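Local coordinates for protein necrotic enteritis toxin B (Clostridium perfringens, PDB 4I0N) that is a pore-forming toxin of the alpha-hemolysin fold that probably damages host cells by opening pores in their membranes, at residues I87-A92 with S237-E242; T55-L60 with A225-A230; K35-T40 with E270-M275. All blocks are in the same frame, centred on the assembly; numbering follows the deposited sequence.

Contact 1 of 3, residues I87-A92 with S237-E242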
loop_
_atom_site.group_PDB
_atom_site.type_symbol
_atom_site.label_atom_id
_atom_site.label_comp_id
_atom_site.label_asym_id
_atom_site.label_seq_id
_atom_site.Cartn_x
_atom_site.Cartn_y
_atom_site.Cartn_z
ATOM N N ILE A 87 -1.778 4.386 -0.130
ATOM C CA ILE A 87 -2.739 3.564 0.612
ATOM C C ILE A 87 -3.166 4.398 1.810
ATOM O O ILE A 87 -2.332 4.806 2.607
ATOM C CB ILE A 87 -2.115 2.207 1.059
ATOM C CG1 ILE A 87 -1.899 1.276 -0.149
ATOM C CG2 ILE A 87 -3.008 1.481 2.111
ATOM C CD1 ILE A 87 -0.575 1.430 -0.839
ATOM N N ASN A 88 -4.470 4.649 1.927
ATOM C CA ASN A 88 -4.991 5.351 3.093
ATOM C C ASN A 88 -5.895 4.381 3.838
ATOM O O ASN A 88 -6.713 3.683 3.217
ATOM C CB ASN A 88 -5.824 6.565 2.699
ATOM C CG ASN A 88 -5.057 7.594 1.890
ATOM O OD1 ASN A 88 -3.858 7.799 2.058
ATOM N ND2 ASN A 88 -5.768 8.264 1.003
ATOM N N VAL A 89 -5.750 4.336 5.157
ATOM C CA VAL A 89 -6.663 3.568 5.967
ATOM C C VAL A 89 -7.282 4.560 6.958
ATOM O O VAL A 89 -6.568 5.159 7.759
ATOM C CB VAL A 89 -5.941 2.405 6.684
ATOM C CG1 VAL A 89 -6.913 1.644 7.541
ATOM C CG2 VAL A 89 -5.300 1.435 5.660
ATOM N N LYS A 90 -8.600 4.746 6.883
ATOM C CA LYS A 90 -9.287 5.739 7.696
ATOM C C LYS A 90 -10.210 5.038 8.662
ATOM O O LYS A 90 -10.833 4.055 8.308
ATOM C CB LYS A 90 -10.100 6.712 6.835
ATOM C CG LYS A 90 -9.231 7.613 5.958
ATOM C CD LYS A 90 -10.117 8.463 5.058
ATOM C CE LYS A 90 -9.289 9.365 4.158
ATOM N NZ LYS A 90 -10.182 10.086 3.186
ATOM N N SER A 91 -10.245 5.518 9.900
ATOM C CA SER A 91 -11.207 5.039 10.881
ATOM C C SER A 91 -12.262 6.135 11.106
ATOM O O SER A 91 -11.941 7.335 11.201
ATOM C CB SER A 91 -10.511 4.696 12.191
ATOM O OG SER A 91 -11.441 4.223 13.139
ATOM N N ALA A 92 -13.523 5.724 11.138
ATOM C CA ALA A 92 -14.626 6.628 11.431
ATOM C C ALA A 92 -15.661 5.975 12.326
ATOM O O ALA A 92 -15.951 4.790 12.210
ATOM C CB ALA A 92 -15.289 7.097 10.128
ATOM N N SER A 237 -17.868 0.502 14.199
ATOM C CA SER A 237 -17.163 1.597 13.587
ATOM C C SER A 237 -16.900 1.183 12.142
ATOM O O SER A 237 -17.305 0.094 11.708
ATOM C CB SER A 237 -15.870 1.926 14.353
ATOM O OG SER A 237 -14.937 0.861 14.307
ATOM N N VAL A 238 -16.254 2.057 11.385
ATOM C CA VAL A 238 -15.967 1.747 10.005
ATOM C C VAL A 238 -14.499 1.968 9.708
ATOM O O VAL A 238 -13.892 2.873 10.256
ATOM C CB VAL A 238 -16.860 2.605 9.071
ATOM C CG1 VAL A 238 -16.491 2.438 7.627
ATOM C CG2 VAL A 238 -18.351 2.239 9.283
ATOM N N ILE A 239 -13.931 1.117 8.850
ATOM C CA ILE A 239 -12.599 1.346 8.283
ATOM C C ILE A 239 -12.778 1.509 6.770
ATOM O O ILE A 239 -13.469 0.703 6.117
ATOM C CB ILE A 239 -11.625 0.159 8.588
ATOM C CG1 ILE A 239 -11.210 0.178 10.069
ATOM C CG2 ILE A 239 -10.396 0.129 7.595
ATOM C CD1 ILE A 239 -10.269 1.324 10.478
ATOM N N ILE A 240 -12.168 2.563 6.224
ATOM C CA ILE A 240 -12.171 2.817 4.792
ATOM C C ILE A 240 -10.755 2.621 4.274
ATOM O O ILE A 240 -9.816 3.247 4.756
ATOM C CB ILE A 240 -12.665 4.247 4.458
ATOM C CG1 ILE A 240 -14.030 4.512 5.126
ATOM C CG2 ILE A 240 -12.733 4.453 2.927
ATOM C CD1 ILE A 240 -14.335 5.971 5.372
ATOM N N VAL A 241 -10.599 1.736 3.298
ATOM C CA VAL A 241 -9.294 1.495 2.664
ATOM C C VAL A 241 -9.359 2.195 1.314
ATOM O O VAL A 241 -10.224 1.853 0.509
ATOM C CB VAL A 241 -9.081 -0.007 2.430
ATOM C CG1 VAL A 241 -7.751 -0.260 1.675
ATOM C CG2 VAL A 241 -9.045 -0.760 3.769
ATOM N N GLU A 242 -8.487 3.184 1.089
ATOM C CA GLU A 242 -8.455 3.955 -0.162
ATOM C C GLU A 242 -7.147 3.637 -0.855
ATOM O O GLU A 242 -6.076 3.724 -0.240
ATOM C CB GLU A 242 -8.544 5.467 0.063
ATOM C CG GLU A 242 -9.717 5.902 0.919
ATOM C CD GLU A 242 -9.699 7.387 1.216
ATOM O OE1 GLU A 242 -8.649 8.069 0.998
ATOM O OE2 GLU A 242 -10.755 7.880 1.670
HETATM O O HOH W 1 -13.015 2.007 12.832
#

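Contact 2 of 3, residues T55-L60 with A225-A230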
loop_
_atom_site.group_PDB
_atom_site.type_symbol
_atom_site.label_atom_id
_atom_site.label_comp_id
_atom_site.label_asym_id
_atom_site.label_seq_id
_atom_site.Cartn_x
_atom_site.Cartn_y
_atom_site.Cartn_z
ATOM N N THR A 55 -9.598 -3.339 22.168
ATOM C CA THR A 55 -8.636 -3.197 21.078
ATOM C C THR A 55 -8.869 -4.227 19.979
ATOM O O THR A 55 -9.227 -5.369 20.249
ATOM C CB THR A 55 -7.184 -3.356 21.606
ATOM O OG1 THR A 55 -6.959 -2.402 22.654
ATOM C CG2 THR A 55 -6.145 -3.169 20.469
ATOM N N ALA A 56 -8.684 -3.814 18.732
ATOM C CA ALA A 56 -8.632 -4.771 17.638
ATOM C C ALA A 56 -7.336 -4.524 16.875
ATOM O O ALA A 56 -7.026 -3.389 16.563
ATOM C CB ALA A 56 -9.814 -4.595 16.723
ATOM N N LEU A 57 -6.590 -5.579 16.580
ATOM C CA LEU A 57 -5.444 -5.479 15.680
ATOM C C LEU A 57 -5.990 -5.808 14.290
ATOM O O LEU A 57 -6.663 -6.827 14.115
ATOM C CB LEU A 57 -4.359 -6.495 16.059
ATOM C CG LEU A 57 -3.629 -6.324 17.401
ATOM C CD1 LEU A 57 -2.474 -7.298 17.477
ATOM C CD2 LEU A 57 -3.099 -4.910 17.580
ATOM N N LEU A 58 -5.738 -4.937 13.321
ATOM C CA LEU A 58 -6.242 -5.141 11.972
ATOM C C LEU A 58 -5.081 -5.361 10.999
ATOM O O LEU A 58 -4.027 -4.739 11.125
ATOM C CB LEU A 58 -7.085 -3.925 11.518
ATOM C CG LEU A 58 -8.310 -3.576 12.377
ATOM C CD1 LEU A 58 -9.092 -2.454 11.740
ATOM C CD2 LEU A 58 -9.206 -4.788 12.561
ATOM N N ASN A 59 -5.272 -6.245 10.029
ATOM C CA ASN A 59 -4.245 -6.501 9.036
ATOM C C ASN A 59 -4.861 -6.266 7.666
ATOM O O ASN A 59 -5.855 -6.892 7.341
ATOM C CB ASN A 59 -3.780 -7.955 9.149
ATOM C CG ASN A 59 -2.669 -8.309 8.151
ATOM O OD1 ASN A 59 -1.597 -7.736 8.172
ATOM N ND2 ASN A 59 -2.926 -9.286 7.309
ATOM N N LEU A 60 -4.286 -5.360 6.886
ATOM C CA LEU A 60 -4.751 -5.115 5.516
ATOM C C LEU A 60 -3.804 -5.799 4.534
ATOM O O LEU A 60 -2.582 -5.565 4.584
ATOM C CB LEU A 60 -4.808 -3.598 5.226
ATOM C CG LEU A 60 -4.990 -3.252 3.744
ATOM C CD1 LEU A 60 -6.364 -3.728 3.236
ATOM C CD2 LEU A 60 -4.819 -1.734 3.498
ATOM N N ALA A 225 -0.657 -2.814 8.876
ATOM C CA ALA A 225 -1.442 -3.244 10.028
ATOM C C ALA A 225 -1.627 -2.110 11.014
ATOM O O ALA A 225 -0.816 -1.177 11.067
ATOM C CB ALA A 225 -0.794 -4.458 10.706
ATOM N N LEU A 226 -2.693 -2.190 11.806
ATOM C CA LEU A 226 -2.888 -1.180 12.817
ATOM C C LEU A 226 -3.582 -1.724 14.044
ATOM O O LEU A 226 -4.060 -2.871 14.039
ATOM C CB LEU A 226 -3.637 0.015 12.225
ATOM C CG LEU A 226 -5.017 -0.192 11.636
ATOM C CD1 LEU A 226 -6.034 -0.494 12.740
ATOM C CD2 LEU A 226 -5.403 1.096 10.895
ATOM N N ALA A 227 -3.608 -0.915 15.107
ATOM C CA ALA A 227 -4.361 -1.255 16.298
ATOM C C ALA A 227 -5.414 -0.170 16.467
ATOM O O ALA A 227 -5.075 1.029 16.448
ATOM C CB ALA A 227 -3.446 -1.297 17.543
ATOM N N LEU A 228 -6.670 -0.588 16.626
ATOM C CA LEU A 228 -7.771 0.320 16.951
ATOM C C LEU A 228 -8.135 0.155 18.388
ATOM O O LEU A 228 -8.220 -0.984 18.893
ATOM C CB LEU A 228 -9.040 -0.019 16.160
ATOM C CG LEU A 228 -9.199 0.344 14.704
ATOM C CD1 LEU A 228 -10.562 -0.167 14.212
ATOM C CD2 LEU A 228 -9.127 1.859 14.553
ATOM N N THR A 229 -8.358 1.281 19.052
ATOM C CA THR A 229 -8.835 1.279 20.417
ATOM C C THR A 229 -10.242 1.895 20.479
ATOM O O THR A 229 -10.505 2.910 19.824
ATOM C CB THR A 229 -7.825 1.981 21.342
ATOM O OG1 THR A 229 -7.428 3.233 20.764
ATOM C CG2 THR A 229 -6.574 1.111 21.480
ATOM N N ALA A 230 -11.120 1.265 21.254
ATOM C CA ALA A 230 -12.511 1.673 21.397
ATOM C C ALA A 230 -12.894 1.710 22.878
ATOM O O ALA A 230 -12.354 0.940 23.673
ATOM C CB ALA A 230 -13.400 0.672 20.667
#

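Contact 3 of 3, residues K35-T40 with E270-M275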
loop_
_atom_site.group_PDB
_atom_site.type_symbol
_atom_site.label_atom_id
_atom_site.label_comp_id
_atom_site.label_asym_id
_atom_site.label_seq_id
_atom_site.Cartn_x
_atom_site.Cartn_y
_atom_site.Cartn_z
ATOM N N LYS A 35 -12.077 -4.783 -10.396
ATOM C CA LYS A 35 -11.129 -4.511 -11.501
ATOM C C LYS A 35 -9.684 -4.930 -11.190
ATOM O O LYS A 35 -8.716 -4.354 -11.720
ATOM C CB LYS A 35 -11.203 -3.037 -11.930
ATOM C CG LYS A 35 -12.536 -2.691 -12.595
ATOM C CD LYS A 35 -12.434 -1.518 -13.558
ATOM C CE LYS A 35 -12.460 -0.189 -12.815
ATOM N N GLY A 36 -9.538 -5.949 -10.349
ATOM C CA GLY A 36 -8.227 -6.488 -10.029
ATOM C C GLY A 36 -7.585 -5.847 -8.816
ATOM O O GLY A 36 -6.522 -6.293 -8.371
ATOM N N TRP A 37 -8.220 -4.791 -8.286
ATOM C CA TRP A 37 -7.784 -4.154 -7.058
ATOM C C TRP A 37 -8.443 -4.900 -5.915
ATOM O O TRP A 37 -9.647 -5.112 -5.944
ATOM C CB TRP A 37 -8.241 -2.687 -7.022
ATOM C CG TRP A 37 -7.679 -1.845 -8.136
ATOM C CD1 TRP A 37 -7.667 -2.135 -9.479
ATOM C CD2 TRP A 37 -7.082 -0.554 -7.998
ATOM N NE1 TRP A 37 -7.088 -1.106 -10.184
ATOM C CE2 TRP A 37 -6.720 -0.120 -9.298
ATOM C CE3 TRP A 37 -6.828 0.279 -6.906
ATOM C CZ2 TRP A 37 -6.111 1.120 -9.531
ATOM C CZ3 TRP A 37 -6.231 1.525 -7.133
ATOM C CH2 TRP A 37 -5.874 1.926 -8.443
ATOM N N LYS A 38 -7.650 -5.293 -4.919
ATOM C CA LYS A 38 -8.129 -6.204 -3.869
ATOM C C LYS A 38 -7.821 -5.677 -2.478
ATOM O O LYS A 38 -6.743 -5.151 -2.241
ATOM C CB LYS A 38 -7.447 -7.565 -4.023
ATOM C CG LYS A 38 -7.658 -8.201 -5.371
ATOM C CD LYS A 38 -6.900 -9.535 -5.480
ATOM C CE LYS A 38 -6.998 -10.106 -6.902
ATOM N NZ LYS A 38 -6.304 -9.197 -7.875
ATOM N N ALA A 39 -8.760 -5.840 -1.554
ATOM C CA ALA A 39 -8.528 -5.510 -0.145
ATOM C C ALA A 39 -9.080 -6.613 0.718
ATOM O O ALA A 39 -10.296 -6.917 0.656
ATOM C CB ALA A 39 -9.192 -4.211 0.222
ATOM N N THR A 40 -8.195 -7.188 1.543
ATOM C CA THR A 40 -8.609 -8.136 2.568
ATOM C C THR A 40 -8.281 -7.514 3.906
ATOM O O THR A 40 -7.121 -7.170 4.161
ATOM C CB THR A 40 -7.862 -9.478 2.427
ATOM O OG1 THR A 40 -8.258 -10.110 1.199
ATOM C CG2 THR A 40 -8.202 -10.427 3.604
ATOM N N GLU A 270 -5.590 6.491 -11.016
ATOM C CA GLU A 270 -6.722 5.613 -10.717
ATOM C C GLU A 270 -6.965 5.524 -9.235
ATOM O O GLU A 270 -6.052 5.704 -8.444
ATOM C CB GLU A 270 -6.538 4.233 -11.340
ATOM C CG GLU A 270 -6.654 4.290 -12.853
ATOM C CD GLU A 270 -6.721 2.902 -13.483
ATOM O OE1 GLU A 270 -6.183 2.748 -14.602
ATOM O OE2 GLU A 270 -7.297 1.981 -12.854
ATOM N N TYR A 271 -8.218 5.283 -8.871
ATOM C CA TYR A 271 -8.622 5.313 -7.463
ATOM C C TYR A 271 -9.712 4.285 -7.207
ATOM O O TYR A 271 -10.668 4.203 -7.970
ATOM C CB TYR A 271 -9.156 6.696 -7.126
ATOM C CG TYR A 271 -9.650 6.848 -5.700
ATOM C CD1 TYR A 271 -8.807 7.345 -4.699
ATOM C CD2 TYR A 271 -10.954 6.512 -5.353
ATOM C CE1 TYR A 271 -9.265 7.496 -3.380
ATOM C CE2 TYR A 271 -11.417 6.651 -4.038
ATOM C CZ TYR A 271 -10.577 7.152 -3.068
ATOM O OH TYR A 271 -11.053 7.285 -1.780
ATOM N N ASN A 272 -9.586 3.527 -6.122
ATOM C CA ASN A 272 -10.665 2.623 -5.705
ATOM C C ASN A 272 -10.680 2.561 -4.200
ATOM O O ASN A 272 -9.624 2.564 -3.594
ATOM C CB ASN A 272 -10.438 1.214 -6.281
ATOM C CG ASN A 272 -10.675 1.162 -7.792
ATOM O OD1 ASN A 272 -9.723 1.091 -8.586
ATOM N ND2 ASN A 272 -11.941 1.236 -8.198
ATOM N N GLU A 273 -11.859 2.484 -3.593
ATOM C CA GLU A 273 -11.928 2.382 -2.144
ATOM C C GLU A 273 -12.867 1.249 -1.702
ATOM O O GLU A 273 -13.754 0.819 -2.456
ATOM C CB GLU A 273 -12.318 3.708 -1.507
ATOM C CG GLU A 273 -13.683 4.194 -1.905
ATOM C CD GLU A 273 -14.138 5.377 -1.063
ATOM O OE1 GLU A 273 -13.371 6.341 -0.932
ATOM O OE2 GLU A 273 -15.260 5.325 -0.536
ATOM N N PHE A 274 -12.632 0.760 -0.485
ATOM C CA PHE A 274 -13.386 -0.369 0.055
ATOM C C PHE A 274 -13.692 -0.012 1.505
ATOM O O PHE A 274 -12.777 0.280 2.264
ATOM C CB PHE A 274 -12.562 -1.680 -0.051
ATOM C CG PHE A 274 -12.136 -2.022 -1.455
ATOM C CD1 PHE A 274 -12.973 -2.738 -2.300
ATOM C CD2 PHE A 274 -10.884 -1.611 -1.937
ATOM C CE1 PHE A 274 -12.576 -3.049 -3.603
ATOM C CE2 PHE A 274 -10.483 -1.917 -3.241
ATOM C CZ PHE A 274 -11.328 -2.632 -4.072
ATOM N N MET A 275 -14.969 -0.032 1.874
ATOM C CA MET A 275 -15.386 0.247 3.242
ATOM C C MET A 275 -15.745 -1.061 3.983
ATOM O O MET A 275 -16.440 -1.930 3.450
ATOM C CB MET A 275 -16.581 1.229 3.234
ATOM C CG MET A 275 -16.940 1.733 4.584
HETATM O O HOH W 2 -6.095 -0.360 -12.907
#

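Contact 1 of 3, residues I87-A92 with S237-E242
Residues Ile87-Ala92 and Ser237-Glu242 run antiparallel, their axes 4.6 Å apart and their directions 164° from each other, with Asn88, Lys90 and Ala92 forming hydrogen-bonded pairs with Glu242, Ile240 and Val238. They are neighbouring strands in one sheet of the beta-sandwich of this alpha-hemolysin-type fold, and backbone bonds from Ile87 to Trp168 and from Val89 to Ala166 tie the next strand, 165-172, to the far side of 87-92. On the face carrying Asn88, Lys90 and Glu242, two polar groups meet one carboxylate. The Glu242 chain is extended beyond CG (chi2 175°) and brings CD nearer the opposite strand, where the two oxygens divide the work. Asn88 ND2 donates to Glu242 OE1 over 2.9 Å, reaching it on the anti side and nearly within its own amide plane, although amide and carboxylate are turned 64° against each other. Lys90 NZ forms a salt bridge with Glu242 OE2 at 2.7 Å, on the syn side; both donors stand somewhat out of the carboxylate plane. Held at both oxygens, the buried carboxylate is restrained in rotation, and its charge is probably partly balanced by Lys90. Asn88 OD1 is bound by Ser167 OG, so both ends of that amide are engaged; a magnesium ion lies about 4 Å from the Glu242 side chain. The other face is mostly apolar and turns toward strand 219-231. There Val89 CG1 meets Ile239 CG2 at 3.8 Å, the two side chains crossing at a slant, and Ile239 CD1 reaches Ser91 CB at the same distance. Ser237 OG is bonded to Trp280 NE1 and, through a water, to Ser91 OG; this water also donates a 2.9 Å bond from its O to Val238 O.

Contact 2 of 3, residues T55-L60 with A225-A230
The flat groups that join Thr55-Leu60 to Ala225-Ala230 are peptide units, not rings: at Ala56 with Leu228 and Leu58 with Leu226 they meet through N-H and C=O, while one face of the sheet carries Leu58, Leu226 and Leu228 and the other Thr55, Leu57, Ala225 and Ala227. The strands are antiparallel neighbours in the second sheet of the beta-sandwich, 156° between directions. Four backbone hydrogen bonds hold them, among them Leu58 N to Leu226 O at 2.8 Å. On the leucine face, Leu58 and Leu226 lie side by side and point the same way, CD1 to CD1 at 3.8 Å. Leu228 instead comes across Leu58 at a slant, and its CD1 touches Leu58 CD1 at 3.7 Å, so Leu58 CD1 packs against both Leu226 and Leu228. Ile239 covers Leu58 and Leu228 from the opposing sheet, making this face part of the hydrophobic core. On the other face, where strand 144-150 also packs, Ala227 stands opposite Leu57 and Ala225 opposite Asn59. Asn59 OD1 accepts a hydrogen bond from Asn223 ND2, and Leu57 CD2 rests on Ala227 CB at 3.6 Å.

Contact 3 of 3, residues K35-T40 with E270-M275
Trp37 and Asn272 meet with their side chains at about a right angle: Asn272 OD1 stands over the centre of the indole, 3.1 Å above its plane, with the amide plane turned 68° from the ring. The nearest ring atom is CD2, 3.2 Å from Asn272 OD1, and Asn272 CB adds an apolar touch at CE3. Glu270 meets the indole differently. Its CB lies 3.6 Å from Trp37 CZ2, and its carboxylate plane makes only 22° with the ring. A water in the plane of the indole, at its edge, accepts from Trp37 NE1 at 3.0 Å and donates to Glu270 OE2 at 2.6 Å, while Glu270 OE1 forms a salt bridge with Arg245. Farther along, Ala39 CB and Trp37 O both approach the Phe274 ring obliquely, Ala39 CB lying 3.8 Å from Phe274 CD2 and Trp37 O 3.5 Å from Phe274 CZ.

No direct hydrogen bond joins 35-40 to 270-275. The axes of strands 37-40 and 270-275 stand 8.2 Å apart and only 25° from parallel, a face-to-face approach of the two sheets of the sandwich, in which side chains make most of the contact, with some backbone atoms against the rings; Tyr243 and Arg245 of strand 236-255 also pack on Trp37, and Tyr243 OH bonds to Lys38 O. The carbonyl oxygen over the indole probably gains little electrostatically, so its place is more likely set by packing. The direct contacts are otherwise probably mainly dispersive, which implies that these two segments are held together by packing, supplemented by one water-mediated polar link.

Contact 1 joins neighbouring strands in one sheet of the beta-sandwich and contact 2 neighbouring strands in the other, whereas contact 3 spans the two sheets. The centres of contacts 1 and 2 lie about 11 Å apart. Those of contacts 1 and 3 are about 12 Å apart, and those of contacts 2 and 3 about 20 Å. Along the chain, 35-40 and 270-275 enclose the other four segments, and contacts 1 and 2 interlock, 55-60 and 87-92 being followed by 225-230 and 237-242. Packing such as Val89 CG1 on Leu226 CD2 (3.7 Å) also brings contacts 1 and 2 together face to face, so strands from both ends of the chain help close one core.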